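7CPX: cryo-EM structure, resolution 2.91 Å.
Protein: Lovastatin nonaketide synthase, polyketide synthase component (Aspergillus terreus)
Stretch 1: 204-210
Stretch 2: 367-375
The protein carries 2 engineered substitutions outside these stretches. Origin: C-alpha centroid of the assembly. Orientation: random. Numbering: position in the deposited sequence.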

# COMPACT_ATOMS: atom_id res chain seq x y z
N ILE A 204 15.08 -25.19 37.95
CA ILE A 204 15.35 -25.28 36.52
C ILE A 204 16.13 -24.04 36.12
O ILE A 204 15.71 -22.91 36.40
N ALA A 205 17.29 -24.24 35.51
CA ALA A 205 18.03 -23.19 34.84
C ALA A 205 17.90 -23.45 33.35
O ALA A 205 18.46 -24.41 32.83
N ALA A 206 17.12 -22.61 32.68
CA ALA A 206 16.81 -22.82 31.28
C ALA A 206 17.27 -21.62 30.47
O ALA A 206 17.57 -20.55 31.00
N GLY A 207 17.32 -21.82 29.16
CA GLY A 207 17.65 -20.76 28.24
C GLY A 207 17.00 -21.04 26.91
O GLY A 207 16.80 -22.20 26.53
N ALA A 208 16.66 -19.98 26.19
CA ALA A 208 15.95 -20.12 24.92
C ALA A 208 16.35 -19.00 23.98
O ALA A 208 16.15 -17.83 24.30
N ASN A 209 16.91 -19.37 22.83
CA ASN A 209 17.12 -18.45 21.73
C ASN A 209 16.62 -19.11 20.46
O ASN A 209 17.03 -20.23 20.14
N LEU A 210 15.74 -18.43 19.74
CA LEU A 210 15.13 -18.98 18.54
C LEU A 210 15.17 -17.95 17.42
O LEU A 210 15.19 -16.74 17.66
N HIS A 367 26.27 -19.39 18.21
CA HIS A 367 26.03 -18.46 19.31
C HIS A 367 24.53 -18.39 19.55
O HIS A 367 23.80 -17.69 18.84
N THR A 368 24.05 -19.12 20.56
CA THR A 368 22.63 -19.23 20.85
C THR A 368 22.16 -18.17 21.84
O THR A 368 21.19 -18.39 22.57
N GLU A 369 22.85 -17.03 21.90
CA GLU A 369 22.40 -15.86 22.64
C GLU A 369 21.95 -16.21 24.05
O GLU A 369 22.77 -16.54 24.91
N GLY A 370 20.64 -16.15 24.30
CA GLY A 370 20.15 -16.30 25.66
C GLY A 370 20.56 -17.60 26.31
O GLY A 370 21.03 -17.62 27.45
N THR A 371 20.41 -18.71 25.59
CA THR A 371 20.79 -20.02 26.10
C THR A 371 22.27 -20.31 25.90
O THR A 371 22.74 -21.36 26.36
N ALA A 372 23.00 -19.42 25.25
CA ALA A 372 24.40 -19.68 24.93
C ALA A 372 25.16 -20.13 26.17
O ALA A 372 25.83 -21.17 26.16
N GLY A 373 25.04 -19.38 27.26
CA GLY A 373 25.63 -19.77 28.52
C GLY A 373 25.34 -21.21 28.84
O GLY A 373 26.26 -22.04 28.93
N LEU A 374 24.05 -21.55 28.97
CA LEU A 374 23.69 -22.93 29.27
C LEU A 374 24.28 -23.88 28.24
O LEU A 374 24.79 -24.95 28.61
N ALA A 375 24.25 -23.51 26.96
CA ALA A 375 24.86 -24.36 25.95
C ALA A 375 26.29 -24.67 26.33
O ALA A 375 26.69 -25.84 26.44

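The two backbones come closest at a strand residue with no side chain, Gly207. The CA atoms of Gly207 and Thr371 lie 3.9 Å apart, the shorter of the two register pairs, the other being Asn209 CA to Gly370 CA at 5.4 Å. An ideal CB built on Gly207 would point toward the helix and stop 2.6 Å from Thr371 CA, a clash, so the closeness of the backbones here depends on glycine. The axes approach to 5.4 Å, and their N-to-C directions make an angle of 138°, closer to antiparallel than to parallel. Gly370 is less constrained: an ideal CB would be tight, 3.3 Å from Ala208 O, but not a clash of the kind found at Gly207.

Thr371 and Leu374 bring the helix side chains to the strand backbone around Gly207. Thr371 points toward the strand in the t rotamer (chi1 -162°). Its OG1 lies 3.2 Å from Gly207 O, a separation whose geometry leaves hydrogen bonding undecided, while its CB stands 3.6 Å from Ala208 N and its CG2 4.3 Å from Asn209 N. Leu374, one turn further along, also points toward the strand; its chi1 of -97° falls between wells, and chi2 is t at 177°. That conformation carries CD1 onto the strand backbone, 3.0 Å from Ala205 O, 3.1 Å from Ala206 C and 3.3 Å from Gly207 N. These are short distances for a methyl group, and they describe packing against main-chain atoms. Ala206 and Ala208 turn their CB atoms away, so both meet the helix mainly through backbone.

Asn209 is the strand's inward-pointing side chain, with chi1 t at 171° and chi2 at 84°, and it has the largest covered area of any residue here, 76 Å². Its OD1 is 3.2 Å from Glu369 CB and its CB is 3.9 Å from Gly370 N. The 2.8 Å between Asn209 CB and Thr368 O is too close in the model and supports no interpretation. The amide's OD1 and ND2 are both hydrogen-bonded elsewhere in the structure.

Glu369 starts toward the strand, but its end leads away; chi1 and chi2 are both m (-56° and -73°). Its OE1 accepts a weak hydrogen bond from His367 NE2 at 2.9 Å and 126°, although the position of NE2 is less sure. No clear hydrogen bond crosses between the stretches, which together bury 341 Å²; most of the closest atom pairs place a side-chain atom of one stretch against a backbone atom of the other.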

# COMPACT_ATOMS: atom_id res chain seq x y z
CB ILE A 204 14.05 -25.39 35.72
CG1 ILE A 204 13.34 -26.71 36.02
CG2 ILE A 204 14.34 -25.27 34.24
CD1 ILE A 204 14.16 -27.94 35.74
CB ALA A 205 19.50 -23.17 35.28
CB ALA A 206 15.31 -23.06 31.08
CB ALA A 208 14.44 -20.13 25.14
CB ASN A 209 18.59 -18.07 21.58
CG ASN A 209 18.87 -17.28 20.32
OD1 ASN A 209 18.70 -16.06 20.28
ND2 ASN A 209 19.29 -17.98 19.27
CB LEU A 210 13.69 -19.41 18.80
CG LEU A 210 13.53 -20.57 19.78
CD1 LEU A 210 12.07 -20.89 19.97
CD2 LEU A 210 14.27 -21.80 19.28
CB HIS A 367 26.60 -17.09 18.99
CG HIS A 367 26.43 -16.10 20.10
ND1 HIS A 367 27.44 -15.81 21.00
CD2 HIS A 367 25.37 -15.34 20.46
CE1 HIS A 367 27.00 -14.91 21.86
NE2 HIS A 367 25.75 -14.61 21.56
CB THR A 368 22.29 -20.63 21.36
OG1 THR A 368 22.98 -20.87 22.59
CG2 THR A 368 22.71 -21.68 20.34
CB GLU A 369 21.27 -15.17 21.87
CG GLU A 369 21.63 -14.76 20.46
CD GLU A 369 22.57 -13.58 20.40
OE1 GLU A 369 23.17 -13.24 21.44
OE2 GLU A 369 22.70 -12.98 19.31
CB THR A 371 19.96 -21.11 25.42
OG1 THR A 371 20.02 -22.31 26.19
CG2 THR A 371 20.50 -21.39 24.04
CB ALA A 372 25.04 -18.43 24.33
CB LEU A 374 22.17 -23.08 29.30
CG LEU A 374 21.52 -23.03 30.69
CD1 LEU A 374 20.02 -23.11 30.56
CD2 LEU A 374 22.03 -24.16 31.56
CB ALA A 375 24.79 -23.69 24.58